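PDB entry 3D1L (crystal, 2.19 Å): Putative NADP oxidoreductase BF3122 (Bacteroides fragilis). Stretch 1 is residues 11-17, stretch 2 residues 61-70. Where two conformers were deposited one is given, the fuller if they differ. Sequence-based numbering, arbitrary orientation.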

ATOM      1  N   THR B  11      11.587 -24.828  25.941  1.00 46.38           N
ATOM      2  CA  THR B  11      11.569 -25.693  24.753  1.00 44.43           C
ATOM      3  C   THR B  11      12.734 -25.345  23.831  1.00 43.46           C
ATOM      4  O   THR B  11      12.816 -24.206  23.367  1.00 43.44           O
ATOM      5  CB  THR B  11      10.265 -25.460  23.971  1.00 44.49           C
ATOM      6  OG1 THR B  11       9.159 -25.689  24.830  1.00 43.78           O
ATOM      7  CG2 THR B  11      10.147 -26.357  22.740  1.00 44.69           C
ATOM      8  N   PRO B  12      13.659 -26.304  23.583  1.00 42.42           N
ATOM      9  CA  PRO B  12      14.699 -25.966  22.599  1.00 41.46           C
ATOM     10  C   PRO B  12      14.155 -26.084  21.187  1.00 40.41           C
ATOM     11  O   PRO B  12      13.568 -27.103  20.821  1.00 40.45           O
ATOM     12  CB  PRO B  12      15.812 -27.002  22.863  1.00 41.68           C
ATOM     13  CG  PRO B  12      15.121 -28.185  23.492  1.00 41.23           C
ATOM     14  CD  PRO B  12      13.860 -27.648  24.179  1.00 41.97           C
ATOM     15  N   ILE B  13      14.357 -25.036  20.414  1.00 39.50           N
ATOM     16  CA  ILE B  13      13.795 -24.935  19.070  1.00 39.43           C
ATOM     17  C   ILE B  13      14.914 -24.862  18.017  1.00 38.90           C
ATOM     18  O   ILE B  13      15.883 -24.134  18.205  1.00 38.18           O
ATOM     19  CB  ILE B  13      12.883 -23.670  18.959  1.00 39.22           C
ATOM     20  CG1 ILE B  13      11.788 -23.693  20.055  1.00 38.78           C
ATOM     21  CG2 ILE B  13      12.321 -23.530  17.545  1.00 38.03           C
ATOM     22  CD1 ILE B  13      10.964 -22.432  20.163  1.00 38.32           C
ATOM     23  N   VAL B  14      14.758 -25.610  16.919  1.00 38.78           N
ATOM     24  CA  VAL B  14      15.627 -25.473  15.714  1.00 38.74           C
ATOM     25  C   VAL B  14      14.812 -24.916  14.528  1.00 39.91           C
ATOM     26  O   VAL B  14      13.647 -25.309  14.307  1.00 39.30           O
ATOM     27  CB  VAL B  14      16.289 -26.820  15.361  1.00 38.62           C
ATOM     28  CG1 VAL B  14      17.049 -26.767  14.016  1.00 36.41           C
ATOM     29  CG2 VAL B  14      17.230 -27.275  16.499  1.00 35.90           C
ATOM     30  N   LEU B  15      15.403 -23.973  13.787  1.00 41.39           N
ATOM     31  CA  LEU B  15      14.778 -23.490  12.554  1.00 41.84           C
ATOM     32  C   LEU B  15      15.492 -24.065  11.377  1.00 40.76           C
ATOM     33  O   LEU B  15      16.722 -23.931  11.273  1.00 41.51           O
ATOM     34  CB  LEU B  15      14.799 -21.959  12.470  1.00 43.12           C
ATOM     35  CG  LEU B  15      14.462 -21.077  13.689  1.00 47.64           C
ATOM     36  CD1 LEU B  15      14.178 -19.730  13.102  1.00 53.63           C
ATOM     37  CD2 LEU B  15      13.255 -21.502  14.479  1.00 47.40           C
ATOM     38  N   ILE B  16      14.732 -24.716  10.492  1.00 39.74           N
ATOM     39  CA  ILE B  16      15.254 -25.260   9.248  1.00 38.21           C
ATOM     40  C   ILE B  16      14.724 -24.314   8.177  1.00 37.92           C
ATOM     41  O   ILE B  16      13.550 -24.411   7.750  1.00 37.20           O
ATOM     42  CB  ILE B  16      14.820 -26.750   8.980  1.00 38.69           C
ATOM     43  CG1 ILE B  16      15.196 -27.728  10.122  1.00 39.50           C
ATOM     44  CG2 ILE B  16      15.382 -27.246   7.683  1.00 37.96           C
ATOM     45  CD1 ILE B  16      16.668 -27.782  10.511  1.00 42.80           C
ATOM     46  N   GLY B  17      15.569 -23.376   7.770  1.00 36.44           N
ATOM     47  CA  GLY B  17      15.130 -22.302   6.888  1.00 36.99           C
ATOM     48  C   GLY B  17      15.176 -20.966   7.629  1.00 37.83           C
ATOM     49  O   GLY B  17      14.767 -20.875   8.796  1.00 37.90           O
ATOM     50  N   ASP B  61      24.605 -27.210   6.663  1.00 43.36           N
ATOM     51  CA  ASP B  61      24.704 -28.630   6.381  1.00 44.52           C
ATOM     52  C   ASP B  61      23.750 -29.335   7.299  1.00 44.82           C
ATOM     53  O   ASP B  61      23.921 -29.276   8.522  1.00 45.29           O
ATOM     54  CB  ASP B  61      26.138 -29.111   6.638  1.00 45.25           C
ATOM     55  CG  ASP B  61      26.350 -30.598   6.335  1.00 46.33           C
ATOM     56  OD1 ASP B  61      25.381 -31.338   6.089  1.00 49.97           O
ATOM     57  OD2 ASP B  61      27.514 -31.038   6.351  1.00 49.75           O
ATOM     58  N   LEU B  62      22.753 -30.005   6.718  1.00 44.87           N
ATOM     59  CA  LEU B  62      21.747 -30.738   7.507  1.00 45.45           C
ATOM     60  C   LEU B  62      22.353 -31.824   8.394  1.00 46.08           C
ATOM     61  O   LEU B  62      21.791 -32.178   9.428  1.00 47.27           O
ATOM     62  CB  LEU B  62      20.688 -31.357   6.598  1.00 45.38           C
ATOM     63  CG  LEU B  62      19.816 -30.324   5.881  1.00 45.87           C
ATOM     64  CD1 LEU B  62      19.019 -30.932   4.743  1.00 44.70           C
ATOM     65  CD2 LEU B  62      18.905 -29.621   6.892  1.00 42.06           C
ATOM     66  N   ALA B  63      23.504 -32.350   7.998  1.00 45.38           N
ATOM     67  CA  ALA B  63      24.171 -33.375   8.784  1.00 45.27           C
ATOM     68  C   ALA B  63      24.689 -32.803  10.106  1.00 44.80           C
ATOM     69  O   ALA B  63      24.924 -33.539  11.056  1.00 44.86           O
ATOM     70  CB  ALA B  63      25.297 -34.005   7.969  1.00 44.33           C
ATOM     71  N   GLU B  64      24.872 -31.484  10.146  0.50 44.54           N
ATOM     72  CA  GLU B  64      25.332 -30.790  11.354  0.50 43.90           C
ATOM     73  C   GLU B  64      24.178 -30.292  12.235  0.50 43.82           C
ATOM     74  O   GLU B  64      24.413 -29.684  13.283  0.50 43.94           O
ATOM     75  CB  GLU B  64      26.222 -29.601  10.982  0.50 44.12           C
ATOM     76  CG  GLU B  64      27.697 -29.906  10.788  0.50 42.95           C
ATOM     77  CD  GLU B  64      28.500 -28.674  10.358  0.50 43.14           C
ATOM     78  OE1 GLU B  64      27.944 -27.552  10.360  0.50 37.66           O
ATOM     79  OE2 GLU B  64      29.703 -28.835  10.017  0.50 43.76           O
ATOM     80  N   VAL B  65      22.943 -30.552  11.813  1.00 43.53           N
ATOM     81  CA  VAL B  65      21.746 -30.046  12.518  1.00 43.35           C
ATOM     82  C   VAL B  65      21.591 -30.688  13.898  1.00 42.92           C
ATOM     83  O   VAL B  65      21.663 -31.914  14.019  1.00 43.00           O
ATOM     84  CB  VAL B  65      20.452 -30.244  11.697  1.00 43.14           C
ATOM     85  CG1 VAL B  65      19.189 -30.177  12.585  1.00 42.64           C
ATOM     86  CG2 VAL B  65      20.349 -29.170  10.600  1.00 44.65           C
ATOM     87  N   ASN B  66      21.390 -29.845  14.914  1.00 42.24           N
ATOM     88  CA  ASN B  66      21.252 -30.271  16.302  1.00 41.65           C
ATOM     89  C   ASN B  66      20.075 -31.230  16.435  1.00 41.35           C
ATOM     90  O   ASN B  66      18.941 -30.861  16.146  1.00 41.36           O
ATOM     91  CB  ASN B  66      21.100 -29.048  17.204  1.00 41.83           C
ATOM     92  CG  ASN B  66      20.921 -29.404  18.666  1.00 42.59           C
ATOM     93  OD1 ASN B  66      20.106 -30.259  19.019  1.00 41.88           O
ATOM     94  ND2 ASN B  66      21.677 -28.729  19.533  1.00 42.91           N
ATOM     95  N   PRO B  67      20.359 -32.492  16.817  1.00 40.84           N
ATOM     96  CA  PRO B  67      19.334 -33.539  16.904  1.00 39.37           C
ATOM     97  C   PRO B  67      18.630 -33.632  18.263  1.00 38.59           C
ATOM     98  O   PRO B  67      17.866 -34.592  18.483  1.00 38.34           O
ATOM     99  CB  PRO B  67      20.144 -34.812  16.668  1.00 39.22           C
ATOM    100  CG  PRO B  67      21.453 -34.509  17.315  1.00 40.61           C
ATOM    101  CD  PRO B  67      21.706 -33.020  17.119  1.00 39.88           C
ATOM    102  N   TYR B  68      18.861 -32.668  19.146  1.00 37.02           N
ATOM    103  CA  TYR B  68      18.433 -32.812  20.549  1.00 37.57           C
ATOM    104  C   TYR B  68      17.258 -31.904  20.953  1.00 38.41           C
ATOM    105  O   TYR B  68      16.805 -31.952  22.095  1.00 38.02           O
ATOM    106  CB  TYR B  68      19.623 -32.666  21.526  1.00 36.44           C
ATOM    107  CG  TYR B  68      20.803 -33.531  21.159  1.00 35.17           C
ATOM    108  CD1 TYR B  68      20.723 -34.936  21.199  1.00 34.22           C
ATOM    109  CD2 TYR B  68      21.996 -32.956  20.755  1.00 33.88           C
ATOM    110  CE1 TYR B  68      21.817 -35.727  20.843  1.00 34.38           C
ATOM    111  CE2 TYR B  68      23.078 -33.730  20.401  1.00 35.24           C
ATOM    112  CZ  TYR B  68      22.993 -35.111  20.445  1.00 35.41           C
ATOM    113  OH  TYR B  68      24.111 -35.854  20.078  1.00 35.60           O
ATOM    114  N   ALA B  69      16.743 -31.138  19.981  1.00 39.14           N
ATOM    115  CA  ALA B  69      15.667 -30.187  20.194  1.00 39.88           C
ATOM    116  C   ALA B  69      14.293 -30.855  20.205  1.00 40.50           C
ATOM    117  O   ALA B  69      14.109 -31.965  19.676  1.00 41.64           O
ATOM    118  CB  ALA B  69      15.724 -29.078  19.122  1.00 39.46           C
ATOM    119  N   LYS B  70      13.332 -30.137  20.767  1.00 40.40           N
ATOM    120  CA  LYS B  70      11.952 -30.581  20.905  1.00 40.77           C
ATOM    121  C   LYS B  70      11.092 -30.141  19.725  1.00 40.31           C
ATOM    122  O   LYS B  70      10.130 -30.817  19.345  1.00 40.79           O
ATOM    123  CB  LYS B  70      11.396 -30.024  22.235  1.00 41.50           C
ATOM    124  CG  LYS B  70       9.906 -30.161  22.466  1.00 42.29           C
ATOM    125  CD  LYS B  70       9.416 -31.584  22.594  1.00 43.21           C
ATOM    126  CE  LYS B  70       7.890 -31.577  22.398  1.00 45.53           C
ATOM    127  NZ  LYS B  70       7.213 -32.905  22.464  1.00 48.16           N
TER

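This is a small, mostly apolar contact in which one face of a β-strand packs against an irregular loop, with a single backbone hydrogen bond fastening one end. The two segments bury 366 Å² between them, counted over both sides, and they run in opposite senses: P12 lies beside A69, their CA atoms 5.0 Å apart, whereas I16 is matched with L62 at a CA separation of 8.7 Å. The backbones therefore diverge along the strand, close enough for a direct bond at the P12 end and far enough apart at the I16 end that side chains must fill the gap.

The bond joins K70 N to P12 O, 3.0 Å apart, with an N-H...acceptor angle of 148°. Proline has no amide hydrogen to give, but its carbonyl is free to accept, so P12 can serve in this position. A69 sits tightly in the same place: its CB is 3.4 Å from P12 O and 4.3 Å from P12 CB. Alanine's single methyl suits the narrow space where the chains approach most closely, supplying an apolar surface without holding the backbones apart.

Farther along, the alternation of an extended strand decides which residues take part. V14 and I16 point their CA-to-CB bonds toward the loop; I13 points away and L15 is out of reach. V14 uses both its methyls. CG2 lies 3.5 Å from A69 CB, a snug van der Waals contact, while CG1 is 4.3 Å from V65 CG1. A branched β-carbon is at home in a strand, and here it spreads two methyl groups across neighbouring parts of the loop. I16 has the longer reach needed where the backbones separate: its CD1 comes within 3.9 Å of V65 CG2, and its CG2 lies 4.3 Å from L62 CD2. V65 thus touches both strand residues, whereas L62 starts sideways and brings the end of its side chain nearer.

The loop holds its shape partly through its own hydrogen bonds. Residues 62-64 form a short 3-10 segment, with E64 N hydrogen-bonded to D61 O at 2.9 Å and V65 N to L62 O at 3.1 Å. At its start, D61 OD1 accepts from A63 N at 2.9 Å, the short acidic side chain reaching forward to satisfy the A63 amide. N66 does likewise through OD1, which accepts from Y68 N at 2.7 Å. Its CB also lies 4.3 Å from V14 CG2, so this polar residue contributes its aliphatic carbon to the contact while its OD1 serves the loop.

At the hydrogen-bonded end, K70 shows how a long side chain can do two jobs. Its aliphatic part covers T11 and P12, with K70 CB 3.9 Å from P12 CD and K70 CG 3.8 Å from T11 CG2. The end then leads away, and NZ is hydrogen-bonded elsewhere in the structure. T11 divides similarly: its methyl meets lysine carbon, while OG1 is satisfied elsewhere.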